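Local structure of vacuolar aminopeptidase 1 (Saccharomyces cerevisiae, 5JGF) at residues Trp335-Ala343 against Phe456-Tyr467; Gly307-Ser315 against Ile415-Thr423. The protein removes N-terminal amino acids from peptides and proteins in the yeast vacuole as a dodecameric zinc aminopeptidase, and is the major cargo of the cytoplasm-to-vacuole targeting pathway. All blocks are in the same frame, centred on the assembly; numbering follows the deposited sequence.

Contact 1: residues Trp335-Ala343 against Phe456-Tyr467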
ATOM      1  N   TRP D 335      19.547  43.919  35.278  1.00 15.55           N
ATOM      2  CA  TRP D 335      19.341  43.128  34.074  1.00 15.88           C
ATOM      3  C   TRP D 335      18.966  43.955  32.853  1.00 16.39           C
ATOM      4  O   TRP D 335      19.358  43.621  31.734  1.00 14.31           O
ATOM      5  CB  TRP D 335      18.300  42.038  34.347  1.00 16.47           C
ATOM      6  CG  TRP D 335      18.836  40.988  35.281  1.00 18.34           C
ATOM      7  CD1 TRP D 335      18.350  40.653  36.513  1.00 17.37           C
ATOM      8  CD2 TRP D 335      19.995  40.171  35.069  1.00 18.17           C
ATOM      9  NE1 TRP D 335      19.137  39.679  37.082  1.00 17.50           N
ATOM     10  CE2 TRP D 335      20.155  39.366  36.219  1.00 19.64           C
ATOM     11  CE3 TRP D 335      20.917  40.042  34.020  1.00 18.72           C
ATOM     12  CZ2 TRP D 335      21.199  38.444  36.351  1.00 19.18           C
ATOM     13  CZ3 TRP D 335      21.956  39.123  34.150  1.00 20.41           C
ATOM     14  CH2 TRP D 335      22.087  38.338  35.309  1.00 19.73           C
ATOM     15  N   ALA D 336      18.230  45.044  33.056  1.00 15.44           N
ATOM     16  CA  ALA D 336      17.847  45.892  31.934  1.00 16.50           C
ATOM     17  C   ALA D 336      19.102  46.459  31.273  1.00 17.07           C
ATOM     18  O   ALA D 336      19.102  46.761  30.079  1.00 17.13           O
ATOM     19  CB  ALA D 336      16.938  47.023  32.407  1.00 16.97           C
ATOM     20  N   ASN D 337      20.173  46.587  32.050  1.00 14.61           N
ATOM     21  CA  ASN D 337      21.433  47.126  31.541  1.00 16.10           C
ATOM     22  C   ASN D 337      22.487  46.060  31.257  1.00 15.98           C
ATOM     23  O   ASN D 337      23.650  46.388  31.035  1.00 15.17           O
ATOM     24  CB  ASN D 337      22.010  48.134  32.543  1.00 17.01           C
ATOM     25  CG  ASN D 337      21.255  49.447  32.552  1.00 18.23           C
ATOM     26  OD1 ASN D 337      21.357  50.242  31.615  1.00 17.01           O
ATOM     27  ND2 ASN D 337      20.483  49.680  33.610  1.00 17.50           N
ATOM     28  N   SER D 338      22.081  44.792  31.248  1.00 16.57           N
ATOM     29  CA  SER D 338      23.015  43.692  31.021  1.00 14.81           C
ATOM     30  C   SER D 338      22.996  43.116  29.608  1.00 15.21           C
ATOM     31  O   SER D 338      22.064  43.339  28.838  1.00 14.71           O
ATOM     32  CB  SER D 338      22.725  42.553  32.004  1.00 15.22           C
ATOM     33  OG  SER D 338      22.769  42.990  33.355  1.00 14.26           O
ATOM     34  N   ILE D 339      24.047  42.372  29.279  1.00 14.92           N
ATOM     35  CA  ILE D 339      24.161  41.700  27.990  1.00 13.57           C
ATOM     36  C   ILE D 339      24.592  40.269  28.276  1.00 15.12           C
ATOM     37  O   ILE D 339      25.609  40.034  28.930  1.00 14.71           O
ATOM     38  CB  ILE D 339      25.216  42.357  27.061  1.00 14.75           C
ATOM     39  CG1 ILE D 339      24.687  43.684  26.504  1.00 14.66           C
ATOM     40  CG2 ILE D 339      25.558  41.405  25.908  1.00 16.52           C
ATOM     41  CD1 ILE D 339      23.450  43.549  25.622  1.00 13.09           C
ATOM     42  N   ILE D 340      23.804  39.310  27.804  1.00 13.53           N
ATOM     43  CA  ILE D 340      24.134  37.912  28.008  1.00 12.92           C
ATOM     44  C   ILE D 340      24.498  37.283  26.673  1.00 14.55           C
ATOM     45  O   ILE D 340      23.752  37.400  25.703  1.00 14.16           O
ATOM     46  CB  ILE D 340      22.940  37.111  28.588  1.00 12.42           C
ATOM     47  CG1 ILE D 340      22.530  37.674  29.954  1.00 14.48           C
ATOM     48  CG2 ILE D 340      23.322  35.637  28.721  1.00 13.27           C
ATOM     49  CD1 ILE D 340      21.317  36.969  30.570  1.00 11.83           C
ATOM     50  N   LEU D 341      25.661  36.648  26.615  1.00 13.27           N
ATOM     51  CA  LEU D 341      26.049  35.955  25.400  1.00 14.81           C
ATOM     52  C   LEU D 341      25.779  34.493  25.705  1.00 13.93           C
ATOM     53  O   LEU D 341      26.411  33.913  26.585  1.00 15.36           O
ATOM     54  CB  LEU D 341      27.542  36.127  25.074  1.00 14.44           C
ATOM     55  CG  LEU D 341      28.106  37.509  24.728  1.00 14.14           C
ATOM     56  CD1 LEU D 341      29.515  37.346  24.162  1.00 14.62           C
ATOM     57  CD2 LEU D 341      27.212  38.207  23.710  1.00 13.81           C
ATOM     58  N   SER D 342      24.805  33.914  25.014  1.00 13.39           N
ATOM     59  CA  SER D 342      24.493  32.503  25.185  1.00 13.47           C
ATOM     60  C   SER D 342      25.419  31.833  24.177  1.00 15.09           C
ATOM     61  O   SER D 342      25.137  31.827  22.981  1.00 13.87           O
ATOM     62  CB  SER D 342      23.032  32.229  24.824  1.00 13.88           C
ATOM     63  OG  SER D 342      22.771  30.838  24.829  1.00 14.11           O
ATOM     64  N   ALA D 343      26.533  31.294  24.663  1.00 15.00           N
ATOM     65  CA  ALA D 343      27.522  30.676  23.792  1.00 14.67           C
ATOM     66  C   ALA D 343      27.367  29.170  23.674  1.00 15.31           C
ATOM     67  O   ALA D 343      27.715  28.425  24.588  1.00 14.15           O
ATOM     68  CB  ALA D 343      28.931  31.020  24.281  1.00 16.22           C
ATOM     69  N   PHE D 456      35.671  36.434  22.861  1.00 15.69           N
ATOM     70  CA  PHE D 456      35.120  36.524  24.211  1.00 14.37           C
ATOM     71  C   PHE D 456      35.925  37.468  25.097  1.00 17.40           C
ATOM     72  O   PHE D 456      35.369  38.132  25.975  1.00 17.18           O
ATOM     73  CB  PHE D 456      35.063  35.134  24.851  1.00 16.11           C
ATOM     74  CG  PHE D 456      34.058  34.211  24.212  1.00 15.62           C
ATOM     75  CD1 PHE D 456      34.352  32.865  24.027  1.00 14.82           C
ATOM     76  CD2 PHE D 456      32.816  34.689  23.806  1.00 16.00           C
ATOM     77  CE1 PHE D 456      33.424  32.004  23.441  1.00 15.77           C
ATOM     78  CE2 PHE D 456      31.879  33.836  23.219  1.00 17.24           C
ATOM     79  CZ  PHE D 456      32.185  32.494  23.037  1.00 15.83           C
ATOM     80  N   ASN D 457      37.233  37.518  24.869  1.00 16.44           N
ATOM     81  CA  ASN D 457      38.106  38.398  25.640  1.00 19.64           C
ATOM     82  C   ASN D 457      37.706  39.827  25.284  1.00 19.49           C
ATOM     83  O   ASN D 457      37.562  40.685  26.160  1.00 19.46           O
ATOM     84  CB  ASN D 457      39.572  38.155  25.271  1.00 21.28           C
ATOM     85  CG  ASN D 457      40.539  38.920  26.165  1.00 26.51           C
ATOM     86  OD1 ASN D 457      41.583  39.381  25.712  1.00 31.55           O
ATOM     87  ND2 ASN D 457      40.199  39.043  27.441  1.00 27.48           N
ATOM     88  N   GLY D 458      37.511  40.064  23.989  1.00 17.37           N
ATOM     89  CA  GLY D 458      37.107  41.380  23.523  1.00 17.49           C
ATOM     90  C   GLY D 458      35.758  41.780  24.091  1.00 17.86           C
ATOM     91  O   GLY D 458      35.502  42.961  24.344  1.00 16.94           O
ATOM     92  N   PHE D 459      34.884  40.795  24.290  1.00 17.04           N
ATOM     93  CA  PHE D 459      33.563  41.055  24.849  1.00 16.36           C
ATOM     94  C   PHE D 459      33.669  41.608  26.269  1.00 16.80           C
ATOM     95  O   PHE D 459      33.069  42.634  26.589  1.00 16.99           O
ATOM     96  CB  PHE D 459      32.726  39.771  24.880  1.00 15.65           C
ATOM     97  CG  PHE D 459      31.481  39.882  25.720  1.00 15.41           C
ATOM     98  CD1 PHE D 459      30.388  40.621  25.279  1.00 14.96           C
ATOM     99  CD2 PHE D 459      31.411  39.264  26.967  1.00 15.59           C
ATOM    100  CE1 PHE D 459      29.240  40.740  26.066  1.00 14.99           C
ATOM    101  CE2 PHE D 459      30.271  39.379  27.762  1.00 13.72           C
ATOM    102  CZ  PHE D 459      29.182  40.117  27.311  1.00 12.77           C
ATOM    103  N   PHE D 460      34.424  40.927  27.125  1.00 17.27           N
ATOM    104  CA  PHE D 460      34.565  41.385  28.504  1.00 16.61           C
ATOM    105  C   PHE D 460      35.219  42.760  28.584  1.00 18.64           C
ATOM    106  O   PHE D 460      34.838  43.594  29.406  1.00 16.98           O
ATOM    107  CB  PHE D 460      35.361  40.371  29.330  1.00 15.82           C
ATOM    108  CG  PHE D 460      34.585  39.128  29.668  1.00 16.08           C
ATOM    109  CD1 PHE D 460      33.353  39.218  30.310  1.00 14.68           C
ATOM    110  CD2 PHE D 460      35.087  37.867  29.359  1.00 15.65           C
ATOM    111  CE1 PHE D 460      32.632  38.076  30.641  1.00 14.62           C
ATOM    112  CE2 PHE D 460      34.373  36.715  29.689  1.00 16.14           C
ATOM    113  CZ  PHE D 460      33.144  36.822  30.331  1.00 13.36           C
ATOM    114  N   LYS D 461      36.190  43.002  27.715  1.00 18.82           N
ATOM    115  CA  LYS D 461      36.880  44.284  27.710  1.00 21.92           C
ATOM    116  C   LYS D 461      36.038  45.453  27.216  1.00 22.43           C
ATOM    117  O   LYS D 461      36.050  46.528  27.818  1.00 20.98           O
ATOM    118  CB  LYS D 461      38.133  44.213  26.835  1.00 24.54           C
ATOM    119  CG  LYS D 461      39.286  43.418  27.398  1.00 29.38           C
ATOM    120  CD  LYS D 461      40.424  43.391  26.386  1.00 35.07           C
ATOM    121  CE  LYS D 461      41.656  42.700  26.936  1.00 38.16           C
ATOM    122  NZ  LYS D 461      42.723  42.581  25.900  1.00 41.56           N
ATOM    123  N   HIS D 462      35.285  45.242  26.138  1.00 21.66           N
ATOM    124  CA  HIS D 462      34.531  46.335  25.537  1.00 22.88           C
ATOM    125  C   HIS D 462      33.003  46.323  25.461  1.00 20.00           C
ATOM    126  O   HIS D 462      32.424  47.280  24.950  1.00 17.56           O
ATOM    127  CB  HIS D 462      35.073  46.561  24.122  1.00 27.43           C
ATOM    128  CG  HIS D 462      36.569  46.580  24.044  1.00 33.87           C
ATOM    129  ND1 HIS D 462      37.284  45.694  23.266  1.00 36.95           N
ATOM    130  CD2 HIS D 462      37.484  47.373  24.649  1.00 36.91           C
ATOM    131  CE1 HIS D 462      38.575  45.943  23.393  1.00 39.48           C
ATOM    132  NE2 HIS D 462      38.725  46.957  24.227  1.00 39.29           N
ATOM    133  N   TRP D 463      32.333  45.287  25.954  1.00 17.76           N
ATOM    134  CA  TRP D 463      30.874  45.275  25.834  1.00 16.70           C
ATOM    135  C   TRP D 463      30.177  46.462  26.499  1.00 17.92           C
ATOM    136  O   TRP D 463      29.223  47.011  25.949  1.00 17.20           O
ATOM    137  CB  TRP D 463      30.277  43.972  26.382  1.00 14.90           C
ATOM    138  CG  TRP D 463      30.081  43.960  27.865  1.00 14.11           C
ATOM    139  CD1 TRP D 463      30.979  43.557  28.811  1.00 13.97           C
ATOM    140  CD2 TRP D 463      28.924  44.410  28.575  1.00 15.06           C
ATOM    141  NE1 TRP D 463      30.450  43.727  30.067  1.00 15.57           N
ATOM    142  CE2 TRP D 463      29.191  44.252  29.952  1.00 15.53           C
ATOM    143  CE3 TRP D 463      27.685  44.935  28.181  1.00 16.00           C
ATOM    144  CZ2 TRP D 463      28.262  44.599  30.942  1.00 16.80           C
ATOM    145  CZ3 TRP D 463      26.761  45.280  29.165  1.00 17.89           C
ATOM    146  CH2 TRP D 463      27.058  45.110  30.530  1.00 16.39           C
ATOM    147  N   ARG D 464      30.643  46.855  27.680  1.00 17.30           N
ATOM    148  CA  ARG D 464      30.014  47.968  28.390  1.00 19.63           C
ATOM    149  C   ARG D 464      30.105  49.257  27.577  1.00 19.72           C
ATOM    150  O   ARG D 464      29.110  49.966  27.415  1.00 20.27           O
ATOM    151  CB  ARG D 464      30.665  48.158  29.767  1.00 17.45           C
ATOM    152  CG  ARG D 464      29.976  49.185  30.672  1.00 17.41           C
ATOM    153  CD  ARG D 464      28.518  48.830  30.960  1.00 15.42           C
ATOM    154  NE  ARG D 464      27.601  49.410  29.982  1.00 15.62           N
ATOM    155  CZ  ARG D 464      26.291  49.180  29.942  1.00 17.26           C
ATOM    156  NH1 ARG D 464      25.720  48.372  30.826  1.00 16.42           N
ATOM    157  NH2 ARG D 464      25.544  49.774  29.021  1.00 18.31           N
ATOM    158  N   SER D 465      31.291  49.544  27.052  1.00 21.32           N
ATOM    159  CA  SER D 465      31.506  50.748  26.255  1.00 24.34           C
ATOM    160  C   SER D 465      30.667  50.754  24.980  1.00 25.12           C
ATOM    161  O   SER D 465      30.169  51.798  24.560  1.00 24.85           O
ATOM    162  CB  SER D 465      32.986  50.886  25.893  1.00 25.89           C
ATOM    163  OG  SER D 465      33.202  52.033  25.091  1.00 31.22           O
ATOM    164  N   VAL D 466      30.515  49.588  24.360  1.00 24.90           N
ATOM    165  CA  VAL D 466      29.730  49.485  23.135  1.00 24.30           C
ATOM    166  C   VAL D 466      28.232  49.610  23.400  1.00 23.68           C
ATOM    167  O   VAL D 466      27.528  50.332  22.692  1.00 23.26           O
ATOM    168  CB  VAL D 466      29.993  48.143  22.404  1.00 24.36           C
ATOM    169  CG1 VAL D 466      29.034  47.991  21.229  1.00 24.41           C
ATOM    170  CG2 VAL D 466      31.428  48.094  21.913  1.00 23.63           C
ATOM    171  N   TYR D 467      27.744  48.914  24.422  1.00 22.18           N
ATOM    172  CA  TYR D 467      26.323  48.961  24.735  1.00 23.28           C
ATOM    173  C   TYR D 467      25.905  50.368  25.150  1.00 23.43           C
ATOM    174  O   TYR D 467      24.736  50.725  25.050  1.00 23.28           O
ATOM    175  CB  TYR D 467      25.984  47.944  25.832  1.00 21.43           C
ATOM    176  CG  TYR D 467      24.511  47.575  25.914  1.00 21.55           C
ATOM    177  CD1 TYR D 467      23.716  47.523  24.764  1.00 21.54           C
ATOM    178  CD2 TYR D 467      23.930  47.219  27.127  1.00 19.43           C
ATOM    179  CE1 TYR D 467      22.378  47.122  24.826  1.00 20.59           C
ATOM    180  CE2 TYR D 467      22.597  46.814  27.201  1.00 21.35           C
ATOM    181  CZ  TYR D 467      21.829  46.767  26.046  1.00 21.72           C
ATOM    182  OH  TYR D 467      20.517  46.354  26.115  1.00 23.98           O
TER
HETATM  183  O   HOH W   1      19.637  44.215  28.531  1.00 21.68           O
HETATM  184  O   HOH W   2      22.825  49.608  29.299  1.00 23.08           O

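Contact 2: residues Gly307-Ser315 against Ile415-Thr423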
ATOM      1  N   GLY D 307      20.658  23.089  35.615  1.00 13.57           N
ATOM      2  CA  GLY D 307      20.555  23.532  34.235  1.00 14.14           C
ATOM      3  C   GLY D 307      20.256  25.021  34.198  1.00 13.22           C
ATOM      4  O   GLY D 307      20.054  25.637  35.248  1.00 12.49           O
ATOM      5  N   ALA D 308      20.210  25.605  33.003  1.00 13.12           N
ATOM      6  CA  ALA D 308      19.945  27.037  32.868  1.00 13.29           C
ATOM      7  C   ALA D 308      18.669  27.496  33.563  1.00 14.57           C
ATOM      8  O   ALA D 308      18.623  28.596  34.106  1.00 13.23           O
ATOM      9  CB  ALA D 308      19.898  27.432  31.393  1.00 14.45           C
ATOM     10  N   LYS D 309      17.633  26.662  33.547  1.00 12.39           N
ATOM     11  CA  LYS D 309      16.375  27.039  34.178  1.00 13.68           C
ATOM     12  C   LYS D 309      16.460  26.996  35.704  1.00 12.87           C
ATOM     13  O   LYS D 309      15.558  27.483  36.387  1.00 12.84           O
ATOM     14  CB  LYS D 309      15.242  26.138  33.672  1.00 12.79           C
ATOM     15  CG  LYS D 309      14.981  26.280  32.168  1.00 16.10           C
ATOM     16  CD  LYS D 309      13.886  25.331  31.689  1.00 15.87           C
ATOM     17  CE  LYS D 309      13.695  25.404  30.175  1.00 17.54           C
ATOM     18  NZ  LYS D 309      13.161  26.722  29.720  1.00 16.28           N
ATOM     19  N   GLY D 310      17.552  26.431  36.220  1.00 13.61           N
ATOM     20  CA  GLY D 310      17.768  26.337  37.659  1.00 14.26           C
ATOM     21  C   GLY D 310      18.181  27.663  38.282  1.00 15.92           C
ATOM     22  O   GLY D 310      18.245  27.796  39.505  1.00 16.24           O
ATOM     23  N   GLY D 311      18.493  28.634  37.429  1.00 14.93           N
ATOM     24  CA  GLY D 311      18.845  29.975  37.873  1.00 16.58           C
ATOM     25  C   GLY D 311      20.102  30.279  38.671  1.00 16.96           C
ATOM     26  O   GLY D 311      20.090  31.210  39.477  1.00 16.79           O
ATOM     27  N   LEU D 312      21.188  29.544  38.461  1.00 16.00           N
ATOM     28  CA  LEU D 312      22.408  29.839  39.213  1.00 17.38           C
ATOM     29  C   LEU D 312      22.919  31.250  38.904  1.00 17.51           C
ATOM     30  O   LEU D 312      23.424  31.942  39.789  1.00 16.65           O
ATOM     31  CB  LEU D 312      23.500  28.811  38.908  1.00 16.31           C
ATOM     32  CG  LEU D 312      24.826  29.045  39.649  1.00 17.06           C
ATOM     33  CD1 LEU D 312      24.584  29.012  41.163  1.00 16.68           C
ATOM     34  CD2 LEU D 312      25.844  27.988  39.244  1.00 16.80           C
ATOM     35  N   LEU D 313      22.784  31.677  37.649  1.00 15.88           N
ATOM     36  CA  LEU D 313      23.231  33.008  37.248  1.00 17.04           C
ATOM     37  C   LEU D 313      22.502  34.085  38.040  1.00 17.61           C
ATOM     38  O   LEU D 313      23.128  34.966  38.635  1.00 15.89           O
ATOM     39  CB  LEU D 313      22.978  33.231  35.756  1.00 16.14           C
ATOM     40  CG  LEU D 313      23.194  34.663  35.254  1.00 15.69           C
ATOM     41  CD1 LEU D 313      24.661  35.042  35.368  1.00 14.62           C
ATOM     42  CD2 LEU D 313      22.727  34.769  33.810  1.00 17.34           C
ATOM     43  N   GLU D 314      21.174  34.009  38.032  1.00 16.61           N
ATOM     44  CA  GLU D 314      20.340  34.966  38.743  1.00 17.50           C
ATOM     45  C   GLU D 314      20.672  34.953  40.233  1.00 18.17           C
ATOM     46  O   GLU D 314      20.692  35.999  40.886  1.00 17.72           O
ATOM     47  CB  GLU D 314      18.854  34.632  38.541  1.00 17.35           C
ATOM     48  CG  GLU D 314      18.368  34.671  37.085  1.00 20.55           C
ATOM     49  CD  GLU D 314      18.468  33.323  36.375  1.00 20.25           C
ATOM     50  OE1 GLU D 314      19.591  32.848  36.122  1.00 17.61           O
ATOM     51  OE2 GLU D 314      17.410  32.734  36.069  1.00 22.71           O
ATOM     52  N   SER D 315      20.933  33.764  40.766  1.00 18.26           N
ATOM     53  CA  SER D 315      21.270  33.619  42.177  1.00 19.74           C
ATOM     54  C   SER D 315      22.578  34.333  42.508  1.00 18.85           C
ATOM     55  O   SER D 315      22.660  35.074  43.488  1.00 18.15           O
ATOM     56  CB  SER D 315      21.396  32.140  42.542  1.00 20.30           C
ATOM     57  OG  SER D 315      21.840  31.992  43.880  1.00 25.19           O
ATOM     58  N   ILE D 415      20.119  27.467  25.542  1.00 14.91           N
ATOM     59  CA  ILE D 415      19.640  27.998  26.812  1.00 14.05           C
ATOM     60  C   ILE D 415      19.344  29.491  26.669  1.00 13.39           C
ATOM     61  O   ILE D 415      18.855  30.124  27.604  1.00 12.54           O
ATOM     62  CB  ILE D 415      20.701  27.834  27.925  1.00 13.94           C
ATOM     63  CG1 ILE D 415      21.965  28.614  27.554  1.00 15.01           C
ATOM     64  CG2 ILE D 415      21.031  26.358  28.128  1.00 14.73           C
ATOM     65  CD1 ILE D 415      23.071  28.543  28.598  1.00 16.68           C
ATOM     66  N   GLY D 416      19.650  30.042  25.497  1.00 11.88           N
ATOM     67  CA  GLY D 416      19.452  31.464  25.253  1.00 13.69           C
ATOM     68  C   GLY D 416      18.101  32.031  25.644  1.00 14.13           C
ATOM     69  O   GLY D 416      18.022  32.954  26.463  1.00 14.52           O
ATOM     70  N   PRO D 417      17.013  31.522  25.049  1.00 13.19           N
ATOM     71  CA  PRO D 417      15.668  32.005  25.367  1.00 12.52           C
ATOM     72  C   PRO D 417      15.345  31.909  26.860  1.00 13.89           C
ATOM     73  O   PRO D 417      14.686  32.790  27.415  1.00 13.76           O
ATOM     74  CB  PRO D 417      14.778  31.113  24.509  1.00 12.62           C
ATOM     75  CG  PRO D 417      15.621  30.918  23.280  1.00 13.88           C
ATOM     76  CD  PRO D 417      16.994  30.642  23.864  1.00 13.26           C
ATOM     77  N   SER D 418      15.812  30.841  27.505  1.00 12.54           N
ATOM     78  CA  SER D 418      15.572  30.654  28.933  1.00 13.98           C
ATOM     79  C   SER D 418      16.249  31.762  29.743  1.00 14.35           C
ATOM     80  O   SER D 418      15.620  32.388  30.596  1.00 12.85           O
ATOM     81  CB  SER D 418      16.097  29.290  29.401  1.00 12.84           C
ATOM     82  OG  SER D 418      15.340  28.225  28.850  1.00 16.29           O
ATOM     83  N   LEU D 419      17.530  32.006  29.474  1.00 13.68           N
ATOM     84  CA  LEU D 419      18.254  33.045  30.208  1.00 14.46           C
ATOM     85  C   LEU D 419      17.652  34.431  29.972  1.00 15.06           C
ATOM     86  O   LEU D 419      17.504  35.214  30.910  1.00 15.59           O
ATOM     87  CB  LEU D 419      19.737  33.042  29.823  1.00 13.67           C
ATOM     88  CG  LEU D 419      20.530  31.780  30.182  1.00 14.98           C
ATOM     89  CD1 LEU D 419      21.991  31.977  29.808  1.00 14.88           C
ATOM     90  CD2 LEU D 419      20.395  31.485  31.674  1.00 14.24           C
ATOM     91  N   ALA D 420      17.292  34.728  28.727  1.00 14.99           N
ATOM     92  CA  ALA D 420      16.704  36.024  28.397  1.00 15.02           C
ATOM     93  C   ALA D 420      15.371  36.240  29.113  1.00 16.01           C
ATOM     94  O   ALA D 420      15.107  37.318  29.656  1.00 15.34           O
ATOM     95  CB  ALA D 420      16.510  36.141  26.885  1.00 15.26           C
ATOM     96  N   SER D 421      14.530  35.212  29.115  1.00 14.11           N
ATOM     97  CA  SER D 421      13.221  35.293  29.750  1.00 14.62           C
ATOM     98  C   SER D 421      13.321  35.376  31.267  1.00 15.31           C
ATOM     99  O   SER D 421      12.590  36.131  31.906  1.00 14.13           O
ATOM    100  CB  SER D 421      12.378  34.070  29.372  1.00 15.98           C
ATOM    101  OG  SER D 421      12.222  33.990  27.966  1.00 22.64           O
ATOM    102  N   GLN D 422      14.231  34.592  31.833  1.00 14.10           N
ATOM    103  CA  GLN D 422      14.417  34.548  33.277  1.00 16.00           C
ATOM    104  C   GLN D 422      14.990  35.843  33.848  1.00 16.83           C
ATOM    105  O   GLN D 422      14.598  36.273  34.933  1.00 16.80           O
ATOM    106  CB  GLN D 422      15.313  33.360  33.639  1.00 15.47           C
ATOM    107  CG  GLN D 422      14.655  32.015  33.321  1.00 15.71           C
ATOM    108  CD  GLN D 422      15.609  30.832  33.367  1.00 17.49           C
ATOM    109  OE1 GLN D 422      15.262  29.737  32.917  1.00 16.17           O
ATOM    110  NE2 GLN D 422      16.807  31.039  33.909  1.00 15.64           N
ATOM    111  N   THR D 423      15.903  36.470  33.114  1.00 15.39           N
ATOM    112  CA  THR D 423      16.528  37.708  33.581  1.00 16.61           C
ATOM    113  C   THR D 423      15.874  38.974  33.040  1.00 18.37           C
ATOM    114  O   THR D 423      15.815  39.996  33.729  1.00 16.70           O
ATOM    115  CB  THR D 423      18.017  37.762  33.196  1.00 14.84           C
ATOM    116  OG1 THR D 423      18.137  37.763  31.767  1.00 15.08           O
ATOM    117  CG2 THR D 423      18.773  36.565  33.770  1.00 16.03           C
TER
HETATM  118  O   HOH W   3      13.050  29.270  31.410  1.00 22.77           O

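Contact 1: residues Trp335-Ala343 against Phe456-Tyr467
Ile339, Leu341 and Ala343 point from strand 339-347 onto the aromatic side of helix 448-468, a helix laid over one face of the mixed sheet in the catalytic alpha/beta fold of this M18 metallopeptidase. The axes of strand 339-343 and helix 456-467 lie at 140°, nearer antiparallel than perpendicular. Ile339 meets three rings in turn. Its CB lies 3.7 Å from Trp463 CE3; CG1 touches both Trp463 CE3 and Tyr467 CD2; CG2 meets the edge of the Phe459 ring at CE1. The tip, CD1, sits over the centre of the Tyr467 face, 3.6 Å from the ring centroid, a CH-pi contact. Tyr467 CG stands opposite the backbone N (chi1 -161°), which swings the phenol beneath this methyl. A leucine in place of Tyr467 would probably leave Ile339 CD1 without its flat seat. Leu341 repeats the theme: CD1 is 3.6 Å from the centroid of Phe459, over one face, while Trp463 CD1 lies beyond the other. Ala343, which precedes the zinc ligand Asp344, rests its CB 3.8 Å from Phe456 CZ. Polar links gather where helix 331-336 ends. Arg464 NH2 forms a salt bridge with Asp468, and NH1 bonds Lys83 O besides giving Asn337 O a weak, bent bond. Asn337 ND2 bonds Thr333 O and Lys47 O of a second subunit; water 2 bridges, 2.7 Å from Arg464 NH2 and 2.8 Å from Asn337 OD1.

Contact 2: residues Gly307-Ser315 against Ile415-Thr423
Gln422 supplies two of the three direct hydrogen bonds between Gly307-Ser315 and Ile415-Thr423, both through NE2. One is nearly straight (173°), 3.1 Å to Ala308 O, with the carbonyl oxygen in the amide plane; the other, 2.8 Å to Glu314 OE2, is more bent and meets the carboxylate on its syn side. The carboxylate and amide planes lie 24° apart, and the two side chains cross at about a right angle. With both amide bonds made, the rotation of the Gln422 head group is set, and OE1 turns toward Lys309, where water 3 donates to it. The same water accepts from Lys309 NZ. That ammonium also donates to Ser418 OG at 2.8 Å; the lysine chain runs extended and then bends at its last torsion (chi4 -67°) to bring NZ there. These bonds tie the short 3-10 turn 308-310 and the start of helix 312-324 to helix 416-423, on the face of the mixed sheet that carries Tyr295 and Ile340. Apolar packing lies deeper. Ala308 CB abuts Ile415 CB at 3.6 Å and approaches Leu419 CD2 at 4.1 Å; Ile415 in turn packs on Glu298, a residue of the zinc site. Farther along, Thr423 CG2 lies 3.8 Å from the aliphatic CG of Glu314.

How the contacts relate
Strand 339-347 joins the two contacts: Ile339, Leu341 and Ala343 serve contact 1, whereas the alternate residues Ile340 and Ser342 meet Ile415-Thr423 of contact 2. The contact centres are about 16 Å apart. Contact 1 is buried sheet-to-helix packing, dominated by aromatic rings and aliphatic tips, with polar bonds confined to one end. Contact 2 joins helix and turn elements to each other, is only partly buried, and relies on an amide, a carboxylate and an ammonium group, with a smaller apolar floor beneath. Each approaches the zinc site at one end, through Ala343 and Ile415 respectively, and each also touches a second subunit.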